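Local coordinates for histidine-containing Phosphotransfer Protein type 1, MtHPt1 (Medicago truncatula, PDB 3US6), which probably relays phosphoryl groups, by way of a histidine, from cytokinin sensor histidine kinases to response regulators in plant hormone signalling, at residues S47-D52 with Q121-V126; K58-A63 with K72-H77. All blocks are in the same frame, centred on the assembly; numbering follows the deposited sequence. Where two conformers were deposited one is given.

Contact 1. Residues S47-D52 with Q121-V126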
loop_
_atom_site.group_PDB
_atom_site.type_symbol
_atom_site.label_atom_id
_atom_site.label_comp_id
_atom_site.label_asym_id
_atom_site.label_seq_id
_atom_site.Cartn_x
_atom_site.Cartn_y
_atom_site.Cartn_z
ATOM N N SER A 47 -9.007 -2.795 -1.494
ATOM C CA SER A 47 -9.235 -4.245 -1.605
ATOM C C SER A 47 -8.709 -4.828 -2.879
ATOM O O SER A 47 -8.067 -5.889 -2.875
ATOM C CB SER A 47 -10.702 -4.585 -1.456
ATOM O OG SER A 47 -11.033 -4.463 -0.107
ATOM N N LEU A 48 -8.929 -4.127 -4.000
ATOM C CA LEU A 48 -8.390 -4.609 -5.257
ATOM C C LEU A 48 -6.843 -4.673 -5.226
ATOM O O LEU A 48 -6.248 -5.583 -5.770
ATOM C CB LEU A 48 -8.819 -3.697 -6.430
ATOM C CG LEU A 48 -10.259 -3.764 -6.844
ATOM C CD1 LEU A 48 -10.531 -2.534 -7.715
ATOM C CD2 LEU A 48 -10.516 -5.094 -7.607
ATOM N N PHE A 49 -6.233 -3.635 -4.670
ATOM C CA PHE A 49 -4.788 -3.563 -4.483
ATOM C C PHE A 49 -4.323 -4.752 -3.623
ATOM O O PHE A 49 -3.307 -5.382 -3.992
ATOM C CB PHE A 49 -4.427 -2.233 -3.837
ATOM C CG PHE A 49 -2.977 -2.107 -3.446
ATOM C CD1 PHE A 49 -2.020 -1.998 -4.441
ATOM C CD2 PHE A 49 -2.582 -2.080 -2.140
ATOM C CE1 PHE A 49 -0.673 -1.880 -4.117
ATOM C CE2 PHE A 49 -1.227 -1.995 -1.828
ATOM C CZ PHE A 49 -0.297 -1.826 -2.829
ATOM N N PHE A 50 -4.976 -5.053 -2.516
ATOM C CA PHE A 50 -4.489 -6.156 -1.675
ATOM C C PHE A 50 -4.521 -7.474 -2.454
ATOM O O PHE A 50 -3.525 -8.248 -2.458
ATOM C CB PHE A 50 -5.320 -6.300 -0.420
ATOM C CG PHE A 50 -5.236 -5.182 0.526
ATOM C CD1 PHE A 50 -4.207 -4.288 0.499
ATOM C CD2 PHE A 50 -6.228 -5.023 1.482
ATOM C CE1 PHE A 50 -4.148 -3.226 1.392
ATOM C CE2 PHE A 50 -6.141 -4.011 2.451
ATOM C CZ PHE A 50 -5.104 -3.109 2.394
ATOM N N ASP A 51 -5.617 -7.704 -3.159
ATOM C CA ASP A 51 -5.704 -8.961 -3.960
ATOM C C ASP A 51 -4.591 -9.084 -5.045
ATOM O O ASP A 51 -3.896 -10.157 -5.135
ATOM C CB ASP A 51 -7.097 -9.041 -4.609
ATOM C CG ASP A 51 -8.227 -9.148 -3.583
ATOM O OD1 ASP A 51 -7.938 -9.277 -2.380
ATOM O OD2 ASP A 51 -9.409 -9.124 -3.980
ATOM N N ASP A 52 -4.342 -8.019 -5.822
ATOM C CA ASP A 52 -3.269 -8.052 -6.849
ATOM C C ASP A 52 -1.875 -8.120 -6.236
ATOM O O ASP A 52 -1.052 -8.927 -6.672
ATOM C CB ASP A 52 -3.343 -6.862 -7.785
ATOM C CG ASP A 52 -2.274 -6.962 -8.920
ATOM O OD1 ASP A 52 -2.318 -7.971 -9.667
ATOM O OD2 ASP A 52 -1.338 -6.098 -8.957
ATOM N N GLN A 121 7.705 -6.414 3.383
ATOM C CA GLN A 121 7.504 -5.842 4.699
ATOM C C GLN A 121 6.727 -4.550 4.632
ATOM O O GLN A 121 5.773 -4.335 5.391
ATOM C CB GLN A 121 8.856 -5.672 5.390
ATOM C CG GLN A 121 8.796 -5.065 6.765
ATOM C CD GLN A 121 10.222 -5.126 7.423
ATOM O OE1 GLN A 121 10.940 -6.163 7.375
ATOM N NE2 GLN A 121 10.636 -4.015 8.015
ATOM N N GLU A 122 7.084 -3.676 3.698
ATOM C CA GLU A 122 6.387 -2.384 3.522
ATOM C C GLU A 122 4.926 -2.603 3.094
ATOM O O GLU A 122 4.015 -1.943 3.603
ATOM C CB GLU A 122 7.101 -1.484 2.531
ATOM C CG GLU A 122 8.406 -0.935 3.106
ATOM C CD GLU A 122 8.232 0.032 4.263
ATOM O OE1 GLU A 122 7.155 0.661 4.408
ATOM O OE2 GLU A 122 9.232 0.174 5.062
ATOM N N TYR A 123 4.687 -3.577 2.246
ATOM C CA TYR A 123 3.330 -3.901 1.860
ATOM C C TYR A 123 2.502 -4.364 3.051
ATOM O O TYR A 123 1.430 -3.859 3.237
ATOM C CB TYR A 123 3.311 -4.980 0.750
ATOM C CG TYR A 123 1.940 -5.509 0.542
ATOM C CD1 TYR A 123 1.003 -4.766 -0.090
ATOM C CD2 TYR A 123 1.576 -6.729 1.031
ATOM C CE1 TYR A 123 -0.259 -5.221 -0.226
ATOM C CE2 TYR A 123 0.319 -7.187 0.889
ATOM C CZ TYR A 123 -0.595 -6.418 0.266
ATOM O OH TYR A 123 -1.859 -6.885 0.107
ATOM N N LEU A 124 3.044 -5.250 3.875
ATOM C CA LEU A 124 2.284 -5.744 5.008
ATOM C C LEU A 124 2.048 -4.618 6.007
ATOM O O LEU A 124 0.989 -4.545 6.634
ATOM C CB LEU A 124 2.981 -6.915 5.658
ATOM C CG LEU A 124 2.939 -8.120 4.709
ATOM C CD1 LEU A 124 3.699 -9.293 5.314
ATOM C CD2 LEU A 124 1.563 -8.582 4.377
ATOM N N LEU A 125 3.004 -3.721 6.211
ATOM C CA LEU A 125 2.820 -2.607 7.138
ATOM C C LEU A 125 1.644 -1.765 6.705
ATOM O O LEU A 125 0.770 -1.420 7.516
ATOM C CB LEU A 125 4.073 -1.720 7.251
ATOM C CG LEU A 125 5.247 -2.324 8.044
ATOM C CD1 LEU A 125 6.429 -1.377 7.974
ATOM C CD2 LEU A 125 4.869 -2.693 9.479
ATOM N N VAL A 126 1.613 -1.313 5.466
ATOM C CA VAL A 126 0.553 -0.434 5.045
ATOM C C VAL A 126 -0.775 -1.192 4.943
ATOM O O VAL A 126 -1.814 -0.569 5.194
ATOM C CB VAL A 126 0.907 0.350 3.749
ATOM C CG1 VAL A 126 0.847 -0.501 2.509
ATOM C CG2 VAL A 126 0.050 1.585 3.621
#
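The Tyr-123 ring receives Phe-49 at its edge: CE2 of Phe-49 lies near the plane of the tyrosine ring, 3.7 Å from Tyr-123 CE1. The two planes are inclined at 62° with centroids 5.8 Å apart, an oblique aromatic pair whose side chains run past one another in opposite senses. Phe-50 comes to the same ring at a slant, its CD1 4.1 Å from Tyr-123 CE1. Tyr-123 reaches across from helix 109-142, its chi1 of 169° swinging CG away from the backbone N, until its OH sits 3.3 Å from Phe-50 CA. A long, flat residue suits this place, since the closest CA atoms across the contact, those of Phe-50 and Tyr-123, are 8.9 Å apart. Phe-49 also packs on Phe-81, Ser-84, Ser-85 and Ile-88 of helix 71-88, and Tyr-123 touches Ser-53 and Leu-57. Were Tyr-123 an alanine, the space its ring fills would probably be left as a gap, and both phenylalanines would lose the ring they share on this side. Because aromatic carbon makes most of the contact, the joining of these HPt helices rests on shape rather than charge, with the phenol oxygen set beside the backbone of helix 41-64.

Contact 2. Residues K58-A63 with K72-H77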
loop_
_atom_site.group_PDB
_atom_site.type_symbol
_atom_site.label_atom_id
_atom_site.label_comp_id
_atom_site.label_asym_id
_atom_site.label_seq_id
_atom_site.Cartn_x
_atom_site.Cartn_y
_atom_site.Cartn_z
ATOM N N LYS A 58 3.786 -13.213 -4.173
ATOM C CA LYS A 58 3.992 -14.640 -4.259
ATOM C C LYS A 58 4.823 -15.016 -5.491
ATOM O O LYS A 58 5.806 -15.757 -5.406
ATOM C CB LYS A 58 2.645 -15.394 -4.340
ATOM C CG LYS A 58 1.748 -15.169 -3.129
ATOM C CD LYS A 58 0.368 -15.808 -3.273
ATOM C CE LYS A 58 0.389 -17.277 -2.838
ATOM N NZ LYS A 58 0.860 -17.473 -1.423
ATOM N N ASP A 59 4.484 -14.451 -6.652
ATOM C CA ASP A 59 5.279 -14.769 -7.827
ATOM C C ASP A 59 6.723 -14.245 -7.702
ATOM O O ASP A 59 7.694 -14.914 -8.157
ATOM C CB ASP A 59 4.634 -14.165 -9.061
ATOM C CG ASP A 59 3.352 -14.869 -9.416
ATOM O OD1 ASP A 59 3.183 -16.027 -8.936
ATOM O OD2 ASP A 59 2.521 -14.259 -10.140
ATOM N N LEU A 60 6.904 -13.068 -7.095
ATOM C CA LEU A 60 8.187 -12.464 -6.982
ATOM C C LEU A 60 9.074 -13.264 -6.032
ATOM O O LEU A 60 10.269 -13.425 -6.373
ATOM C CB LEU A 60 8.089 -11.017 -6.500
ATOM C CG LEU A 60 7.753 -9.948 -7.540
ATOM C CD1 LEU A 60 7.593 -8.594 -6.847
ATOM C CD2 LEU A 60 8.879 -9.848 -8.541
ATOM N N SER A 61 8.557 -13.746 -4.884
ATOM C CA SER A 61 9.441 -14.458 -3.937
ATOM C C SER A 61 9.976 -15.703 -4.595
ATOM O O SER A 61 11.190 -15.985 -4.555
ATOM C CB SER A 61 8.754 -14.834 -2.636
ATOM O OG SER A 61 8.329 -13.674 -1.941
ATOM N N PHE A 62 9.109 -16.425 -5.286
ATOM C CA PHE A 62 9.525 -17.632 -6.009
ATOM C C PHE A 62 10.592 -17.321 -7.067
ATOM O O PHE A 62 11.613 -18.000 -7.131
ATOM C CB PHE A 62 8.319 -18.330 -6.664
ATOM C CG PHE A 62 8.712 -19.622 -7.372
ATOM C CD1 PHE A 62 8.922 -20.793 -6.653
ATOM C CD2 PHE A 62 8.952 -19.620 -8.723
ATOM C CE1 PHE A 62 9.305 -21.967 -7.313
ATOM C CE2 PHE A 62 9.338 -20.787 -9.374
ATOM C CZ PHE A 62 9.514 -21.940 -8.655
ATOM N N ALA A 63 10.388 -16.242 -7.819
ATOM C CA ALA A 63 11.286 -15.844 -8.847
ATOM C C ALA A 63 12.642 -15.393 -8.333
ATOM O O ALA A 63 13.661 -15.668 -9.017
ATOM C CB ALA A 63 10.647 -14.722 -9.674
ATOM N N LYS A 72 14.516 -9.705 -16.156
ATOM C CA LYS A 72 13.558 -9.066 -17.034
ATOM C C LYS A 72 12.127 -9.268 -16.529
ATOM O O LYS A 72 11.379 -8.312 -16.386
ATOM C CB LYS A 72 13.780 -9.603 -18.486
ATOM C CG LYS A 72 12.977 -8.911 -19.616
ATOM C CD LYS A 72 13.586 -9.245 -21.014
ATOM C CE LYS A 72 12.904 -8.547 -22.198
ATOM N NZ LYS A 72 13.062 -7.058 -22.186
ATOM N N LYS A 73 11.801 -10.502 -16.183
ATOM C CA LYS A 73 10.453 -10.831 -15.738
ATOM C C LYS A 73 10.174 -10.212 -14.356
ATOM O O LYS A 73 9.106 -9.633 -14.112
ATOM C CB LYS A 73 10.259 -12.348 -15.736
ATOM C CG LYS A 73 8.861 -12.803 -15.375
ATOM C CD LYS A 73 8.632 -14.289 -15.669
ATOM C CE LYS A 73 8.806 -15.144 -14.411
ATOM N NZ LYS A 73 8.073 -14.632 -13.181
ATOM N N VAL A 74 11.167 -10.317 -13.475
ATOM C CA VAL A 74 11.062 -9.732 -12.148
ATOM C C VAL A 74 10.878 -8.239 -12.254
ATOM O O VAL A 74 10.027 -7.659 -11.561
ATOM C CB VAL A 74 12.279 -10.106 -11.269
ATOM C CG1 VAL A 74 12.330 -9.180 -10.058
ATOM C CG2 VAL A 74 12.176 -11.569 -10.931
ATOM N N ASP A 75 11.639 -7.598 -13.110
ATOM C CA ASP A 75 11.522 -6.161 -13.213
ATOM C C ASP A 75 10.141 -5.769 -13.710
ATOM O O ASP A 75 9.548 -4.797 -13.224
ATOM C CB ASP A 75 12.533 -5.597 -14.192
ATOM C CG ASP A 75 12.434 -4.104 -14.272
ATOM O OD1 ASP A 75 12.709 -3.441 -13.248
ATOM O OD2 ASP A 75 12.012 -3.629 -15.324
ATOM N N ALA A 76 9.565 -6.539 -14.606
ATOM C CA ALA A 76 8.246 -6.179 -15.111
ATOM C C ALA A 76 7.184 -6.320 -13.993
ATOM O O ALA A 76 6.293 -5.503 -13.883
ATOM C CB ALA A 76 7.898 -7.068 -16.305
ATOM N N HIS A 77 7.294 -7.354 -13.170
ATOM C CA HIS A 77 6.315 -7.536 -12.088
ATOM C C HIS A 77 6.485 -6.445 -11.021
ATOM O O HIS A 77 5.491 -5.909 -10.538
ATOM C CB HIS A 77 6.424 -8.906 -11.472
ATOM C CG HIS A 77 6.025 -10.005 -12.402
ATOM N ND1 HIS A 77 6.203 -11.340 -12.102
ATOM C CD2 HIS A 77 5.500 -9.968 -13.647
ATOM C CE1 HIS A 77 5.784 -12.077 -13.113
ATOM N NE2 HIS A 77 5.352 -11.270 -14.066
#
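Leu-60 and Val-74 meet through methyl groups, CD2 of Leu-60 lying 3.8 Å from Val-74 CG1. The other branch of the valine, CG2, rests 3.7 Å from Ala-63 CB, so one beta-branched residue serves two neighbours a helical turn apart. Its chi1 of 164° sets CG1 anti to the backbone N, spreading the branches toward these partners. Leu-60 CD2 also reaches His-77 CB at 3.9 Å, touching the histidine by its aliphatic root. The small Ala-63 suits a place where its CB is directed toward the other helix. The packing belongs to an antiparallel helical hairpin of the HPt bundle: helices 41-64 and 71-88 are consecutive, and the short segments run at 155°, their axes coming within 10.3 Å at closest approach. At the more exposed border, Asp-59 and Lys-73 are presumably oppositely charged, but Asp-59 OD2 and Lys-73 NZ are 6.3 Å apart, so any attraction would act at a distance. The carbonyl oxygen of Lys-73 stands 3.5 Å off the plane of the His-77 imidazole, nearer the ring's margin than its centre. Farther out, Phe-100 and Cys-104 of helix 91-106 pack on Val-74, Leu-116 of helix 109-142 touches Leu-60, and Asp-75 forms a salt bridge with Arg-101.

Helix 41-64 takes part in both contacts, giving residues 47-52 to contact 1 and residues 58-63, farther along, to contact 2. The centres are 16 Å apart and the nearest atoms about 7 Å, so the two do not touch. In chain order the segments run 47-52, 58-63, 72-77 and 121-126: the sequence-local pairing of contact 2 falls within the span that contact 1 bridges. The centre of contact 1 is 5 Å from the centre of the folded chain, and that of contact 2 is 18 Å from it. Helix 41-64 is held at two levels, against helices 109-142 and 71-88, consistent with a fixed placing of the latter, which bears His-79, the predicted phosphorylation site, unmodified here.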